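Long-range contact in ancestral D-type dye decolorizing peroxidase (Geotrichum candidum, PDB 7ANV), which probably uses its haem to reduce hydrogen peroxide and oxidise dyes and other bulky substrates, as dye-decolorizing peroxidases do: residues N320-H325 and P348-E353. Numbering follows the deposited sequence. Where two conformers were deposited one is given.
Sequences NFRFDH and PRADLE. With HEM (protoporphyrin IX containing Fe), chain B.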
ATOM      1  N   ASN A 320     -17.778   7.537  -5.751  1.00 19.38           N
ATOM      2  CA  ASN A 320     -19.001   8.050  -5.097  1.00 20.48           C
ATOM      3  C   ASN A 320     -19.909   6.883  -4.713  1.00 20.36           C
ATOM      4  O   ASN A 320     -21.007   6.723  -5.330  1.00 20.72           O
ATOM      5  CB  ASN A 320     -19.723   9.047  -5.982  1.00 21.62           C
ATOM      6  CG  ASN A 320     -20.778   9.795  -5.205  1.00 22.84           C
ATOM      7  OD1 ASN A 320     -20.782   9.776  -3.980  1.00 24.74           O
ATOM      8  ND2 ASN A 320     -21.696  10.424  -5.900  1.00 24.24           N
ATOM      9  N   PHE A 321     -19.476   6.063  -3.763  1.00 19.19           N
ATOM     10  CA  PHE A 321     -20.279   4.914  -3.255  1.00 19.61           C
ATOM     11  C   PHE A 321     -19.879   4.686  -1.806  1.00 19.78           C
ATOM     12  O   PHE A 321     -18.762   5.126  -1.395  1.00 18.94           O
ATOM     13  CB  PHE A 321     -20.063   3.642  -4.079  1.00 18.92           C
ATOM     14  CG  PHE A 321     -18.639   3.169  -4.111  1.00 18.29           C
ATOM     15  CD1 PHE A 321     -17.724   3.732  -4.989  1.00 18.67           C
ATOM     16  CD2 PHE A 321     -18.179   2.185  -3.231  1.00 18.09           C
ATOM     17  CE1 PHE A 321     -16.399   3.337  -4.999  1.00 18.44           C
ATOM     18  CE2 PHE A 321     -16.837   1.826  -3.218  1.00 18.21           C
ATOM     19  CZ  PHE A 321     -15.947   2.373  -4.121  1.00 17.91           C
ATOM     20  N   ARG A 322     -20.741   4.011  -1.041  0.50 19.39           N
ATOM     21  CA  ARG A 322     -20.413   3.704   0.367  0.50 20.23           C
ATOM     22  C   ARG A 322     -20.958   2.339   0.812  0.50 20.19           C
ATOM     23  O   ARG A 322     -20.909   2.098   2.012  0.50 19.64           O
ATOM     24  CB  ARG A 322     -20.936   4.851   1.233  0.50 21.38           C
ATOM     25  CG  ARG A 322     -22.442   4.943   1.302  0.50 22.38           C
ATOM     26  CD  ARG A 322     -22.824   6.233   2.022  0.50 23.82           C
ATOM     27  NE  ARG A 322     -22.245   6.220   3.351  0.50 24.70           N
ATOM     28  CZ  ARG A 322     -22.936   6.061   4.478  0.50 25.78           C
ATOM     29  NH1 ARG A 322     -24.242   5.901   4.423  0.50 26.41           N
ATOM     30  NH2 ARG A 322     -22.303   6.051   5.650  0.50 26.03           N
ATOM     31  N   PHE A 323     -21.429   1.487  -0.103  1.00 20.57           N
ATOM     32  CA  PHE A 323     -22.060   0.185   0.238  1.00 21.33           C
ATOM     33  C   PHE A 323     -23.336   0.468   1.055  1.00 24.01           C
ATOM     34  O   PHE A 323     -23.538  -0.140   2.111  1.00 24.46           O
ATOM     35  CB  PHE A 323     -21.064  -0.717   0.999  1.00 20.51           C
ATOM     36  CG  PHE A 323     -19.690  -0.827   0.388  1.00 19.40           C
ATOM     37  CD1 PHE A 323     -19.534  -1.228  -0.933  1.00 18.76           C
ATOM     38  CD2 PHE A 323     -18.547  -0.518   1.123  1.00 18.80           C
ATOM     39  CE1 PHE A 323     -18.285  -1.290  -1.525  1.00 18.96           C
ATOM     40  CE2 PHE A 323     -17.293  -0.612   0.540  1.00 19.21           C
ATOM     41  CZ  PHE A 323     -17.158  -1.033  -0.778  1.00 18.91           C
ATOM     42  N   ASP A 324     -24.155   1.423   0.629  1.00 27.64           N
ATOM     43  CA  ASP A 324     -25.368   1.797   1.428  1.00 30.97           C
ATOM     44  C   ASP A 324     -26.668   1.448   0.716  1.00 34.45           C
ATOM     45  O   ASP A 324     -27.750   1.834   1.291  1.00 37.44           O
ATOM     46  CB  ASP A 324     -25.382   3.279   1.825  1.00 33.30           C
ATOM     47  CG  ASP A 324     -25.410   4.240   0.650  1.00 34.88           C
ATOM     48  OD1 ASP A 324     -25.466   3.747  -0.514  1.00 34.54           O
ATOM     49  OD2 ASP A 324     -25.375   5.485   0.912  1.00 38.26           O
ATOM     50  N   HIS A 325     -26.666   0.801  -0.452  1.00 34.10           N
ATOM     51  CA  HIS A 325     -27.962   0.486  -1.136  1.00 36.02           C
ATOM     52  C   HIS A 325     -27.791  -0.759  -1.997  1.00 35.48           C
ATOM     53  O   HIS A 325     -27.609  -0.625  -3.211  1.00 36.17           O
ATOM     54  CB  HIS A 325     -28.450   1.669  -2.014  1.00 40.29           C
ATOM     55  CG  HIS A 325     -29.278   2.692  -1.307  1.00 46.66           C
ATOM     56  ND1 HIS A 325     -28.722   3.816  -0.684  1.00 51.40           N
ATOM     57  CD2 HIS A 325     -30.616   2.802  -1.135  1.00 51.00           C
ATOM     58  CE1 HIS A 325     -29.682   4.553  -0.149  1.00 50.57           C
ATOM     59  NE2 HIS A 325     -30.850   3.958  -0.419  1.00 52.10           N
ATOM     60  N   PRO A 348     -14.031  -0.099   4.713  1.00 16.90           N
ATOM     61  CA  PRO A 348     -15.400  -0.619   4.900  1.00 16.94           C
ATOM     62  C   PRO A 348     -16.532   0.389   4.644  1.00 17.56           C
ATOM     63  O   PRO A 348     -17.689  -0.059   4.498  1.00 17.34           O
ATOM     64  CB  PRO A 348     -15.421  -1.085   6.352  1.00 17.27           C
ATOM     65  CG  PRO A 348     -13.961  -1.407   6.621  1.00 17.34           C
ATOM     66  CD  PRO A 348     -13.201  -0.308   5.916  1.00 17.17           C
ATOM     67  N   ARG A 349     -16.210   1.683   4.515  1.00 17.49           N
ATOM     68  CA  ARG A 349     -17.227   2.737   4.219  1.00 18.17           C
ATOM     69  C   ARG A 349     -18.407   2.542   5.172  1.00 19.03           C
ATOM     70  O   ARG A 349     -18.177   2.474   6.412  1.00 20.06           O
ATOM     71  CB  ARG A 349     -17.543   2.734   2.718  1.00 17.76           C
ATOM     72  CG  ARG A 349     -16.329   2.974   1.831  1.00 17.81           C
ATOM     73  CD  ARG A 349     -16.654   3.176   0.336  1.00 17.58           C
ATOM     74  NE  ARG A 349     -15.398   3.200  -0.386  1.00 17.38           N
ATOM     75  CZ  ARG A 349     -15.018   4.091  -1.277  1.00 17.53           C
ATOM     76  NH1 ARG A 349     -15.870   5.004  -1.718  1.00 17.96           N
ATOM     77  NH2 ARG A 349     -13.805   3.986  -1.810  1.00 17.36           N
ATOM     78  N   ALA A 350     -19.648   2.431   4.673  1.00 19.77           N
ATOM     79  CA  ALA A 350     -20.841   2.424   5.544  1.00 20.29           C
ATOM     80  C   ALA A 350     -20.900   1.146   6.391  1.00 20.02           C
ATOM     81  O   ALA A 350     -21.680   1.111   7.314  1.00 21.32           O
ATOM     82  CB  ALA A 350     -22.107   2.604   4.746  1.00 20.79           C
ATOM     83  N   ASP A 351     -20.139   0.094   6.086  1.00 19.86           N
ATOM     84  CA  ASP A 351     -20.109  -1.114   6.946  1.00 20.27           C
ATOM     85  C   ASP A 351     -19.708  -0.755   8.381  1.00 22.87           C
ATOM     86  O   ASP A 351     -20.058  -1.541   9.315  1.00 22.31           O
ATOM     87  CB  ASP A 351     -19.178  -2.190   6.397  1.00 19.96           C
ATOM     88  CG  ASP A 351     -19.647  -2.824   5.107  1.00 20.20           C
ATOM     89  OD1 ASP A 351     -20.751  -2.488   4.663  1.00 21.95           O
ATOM     90  OD2 ASP A 351     -18.849  -3.622   4.514  1.00 18.93           O
ATOM     91  N   LEU A 352     -19.020   0.362   8.561  1.00 23.21           N
ATOM     92  CA  LEU A 352     -18.658   0.821   9.916  1.00 28.41           C
ATOM     93  C   LEU A 352     -19.173   2.233  10.142  1.00 33.92           C
ATOM     94  O   LEU A 352     -19.480   2.510  11.275  1.00 36.96           O
ATOM     95  CB  LEU A 352     -17.146   0.835  10.096  1.00 29.22           C
ATOM     96  CG  LEU A 352     -16.495  -0.538  10.103  1.00 30.05           C
ATOM     97  CD1 LEU A 352     -15.037  -0.413  10.415  1.00 31.80           C
ATOM     98  CD2 LEU A 352     -17.165  -1.483  11.080  1.00 31.92           C
ATOM     99  N   GLU A 353     -19.367   3.040   9.088  1.00 42.53           N
ATOM    100  CA  GLU A 353     -19.748   4.486   9.196  1.00 49.05           C
ATOM    101  C   GLU A 353     -21.209   4.504   9.661  1.00 58.37           C
ATOM    102  O   GLU A 353     -22.130   4.441   8.846  1.00 58.42           O
ATOM    103  CB  GLU A 353     -19.523   5.289   7.900  1.00 49.87           C
ATOM    104  CG  GLU A 353     -18.090   5.410   7.388  1.00 48.93           C
ATOM    105  CD  GLU A 353     -17.943   5.892   5.938  1.00 51.18           C
ATOM    106  OE1 GLU A 353     -18.974   5.978   5.208  1.00 51.50           O
ATOM    107  OE2 GLU A 353     -16.793   6.180   5.530  1.00 49.06           O
TER
HETATM  108  CHA HEM B 601      -7.211  -0.488  -3.092  1.00 15.84           C
HETATM  109  CHB HEM B 601      -4.817  -4.035  -5.364  1.00 18.28           C
HETATM  110  CHC HEM B 601      -2.271  -4.888  -1.260  1.00 16.89           C
HETATM  111  CHD HEM B 601      -4.989  -1.603   1.045  1.00 16.42           C
HETATM  112  C1A HEM B 601      -6.760  -1.374  -4.054  1.00 16.44           C
HETATM  113  C2A HEM B 601      -7.223  -1.416  -5.392  1.00 17.24           C
HETATM  114  C3A HEM B 601      -6.569  -2.421  -6.032  1.00 17.77           C
HETATM  115  C4A HEM B 601      -5.666  -2.992  -5.093  1.00 16.97           C
HETATM  116  CMA HEM B 601      -6.714  -2.836  -7.487  1.00 18.06           C
HETATM  117  CAA HEM B 601      -8.323  -0.554  -6.002  1.00 19.14           C
HETATM  118  CBA HEM B 601      -7.906   0.854  -6.393  1.00 19.61           C
HETATM  119  CGA HEM B 601      -8.370   1.921  -5.443  1.00 23.71           C
HETATM  120  O1A HEM B 601      -9.472   1.936  -4.864  1.00 30.60           O
HETATM  121  O2A HEM B 601      -7.633   2.836  -5.261  1.00 28.05           O
HETATM  122  C1B HEM B 601      -3.913  -4.566  -4.424  1.00 18.15           C
HETATM  123  C2B HEM B 601      -2.966  -5.595  -4.729  1.00 17.65           C
HETATM  124  C3B HEM B 601      -2.231  -5.833  -3.605  1.00 17.94           C
HETATM  125  C4B HEM B 601      -2.758  -4.904  -2.568  1.00 16.50           C
HETATM  126  CMB HEM B 601      -2.803  -6.301  -6.047  1.00 19.87           C
HETATM  127  CAB HEM B 601      -1.094  -6.753  -3.365  1.00 18.31           C
HETATM  128  CBB HEM B 601      -0.279  -7.252  -4.327  1.00 19.31           C
HETATM  129  C1C HEM B 601      -2.809  -4.080  -0.246  1.00 16.12           C
HETATM  130  C2C HEM B 601      -2.439  -4.092   1.108  1.00 17.10           C
HETATM  131  C3C HEM B 601      -3.248  -3.174   1.753  1.00 17.26           C
HETATM  132  C4C HEM B 601      -4.098  -2.597   0.772  1.00 15.89           C
HETATM  133  CMC HEM B 601      -1.351  -4.966   1.716  1.00 17.67           C
HETATM  134  CAC HEM B 601      -3.324  -2.787   3.164  1.00 16.52           C
HETATM  135  CBC HEM B 601      -2.917  -3.577   4.147  1.00 18.23           C
HETATM  136  C1D HEM B 601      -5.767  -1.005   0.053  1.00 15.89           C
HETATM  137  C2D HEM B 601      -6.638   0.134   0.390  1.00 15.68           C
HETATM  138  C3D HEM B 601      -7.267   0.425  -0.769  1.00 16.54           C
HETATM  139  C4D HEM B 601      -6.772  -0.530  -1.786  1.00 15.61           C
HETATM  140  CMD HEM B 601      -6.839   0.869   1.711  1.00 15.52           C
HETATM  141  CAD HEM B 601      -8.280   1.528  -0.986  1.00 16.94           C
HETATM  142  CBD HEM B 601      -9.706   1.124  -0.574  1.00 17.79           C
HETATM  143  CGD HEM B 601     -10.656   2.281  -0.670  1.00 18.51           C
HETATM  144  O1D HEM B 601     -11.750   2.051  -1.246  1.00 17.56           O
HETATM  145  O2D HEM B 601     -10.394   3.400  -0.159  1.00 17.74           O
HETATM  146  NA  HEM B 601      -5.787  -2.349  -3.876  1.00 17.15           N
HETATM  147  NB  HEM B 601      -3.738  -4.181  -3.150  1.00 17.07           N
HETATM  148  NC  HEM B 601      -3.853  -3.201  -0.438  1.00 17.20           N
HETATM  149  ND  HEM B 601      -5.891  -1.407  -1.234  1.00 14.43           N
HETATM  150 FE   HEM B 601      -4.902  -2.776  -2.164  1.00 17.12          FE
HETATM  151  O   HOH W   1     -23.006  -1.001   4.577  1.00 21.05           O
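The guanidinium of Arg349 lies flat on one face of the Phe321 ring, planes 10° apart and Arg349 CZ 3.9 Å from the ring centroid, a cation-pi stack; Phe323 CZ lies in plane at that ring's edge. At the guanidinium's own edge, Arg349 NH1 donates to Phe321 O (2.9 Å) and NH2 to haem propionate oxygen O1D (2.9 Å). NH2 also bonds Asn319 OD1. An extended chain from CG to NE (chi3 -172°) carries this head past Phe323, whose CE2 touches Arg349 CD; Pro348 O lies at the edge of the Phe323 ring, in its plane, 3.5 Å from Phe323 CD2. The second guanidinium, of Arg322, has Ala350 CB over the centre of one face. Glu353 OE1 sits at its edge, 3.4 Å from Arg322 NH2, a weak hydrogen bond within a salt bridge; Asp324 OD2 lies at the same edge near NH1, in a long salt bridge. Ala350 N donates to Arg322 O (3.0 Å), tying the two loops together. An alanine at Arg349 removes the guanidinium, which would probably leave propionate O1D and Phe321 O each without a donor and open a gap over the Phe321 face. The contact thus joins two loops to the haem pocket: Arg349 probably offsets the charge of this propionate, while the stack and the bonds to Phe321 O, O1D and Asn319 OD1 together fix its rotation.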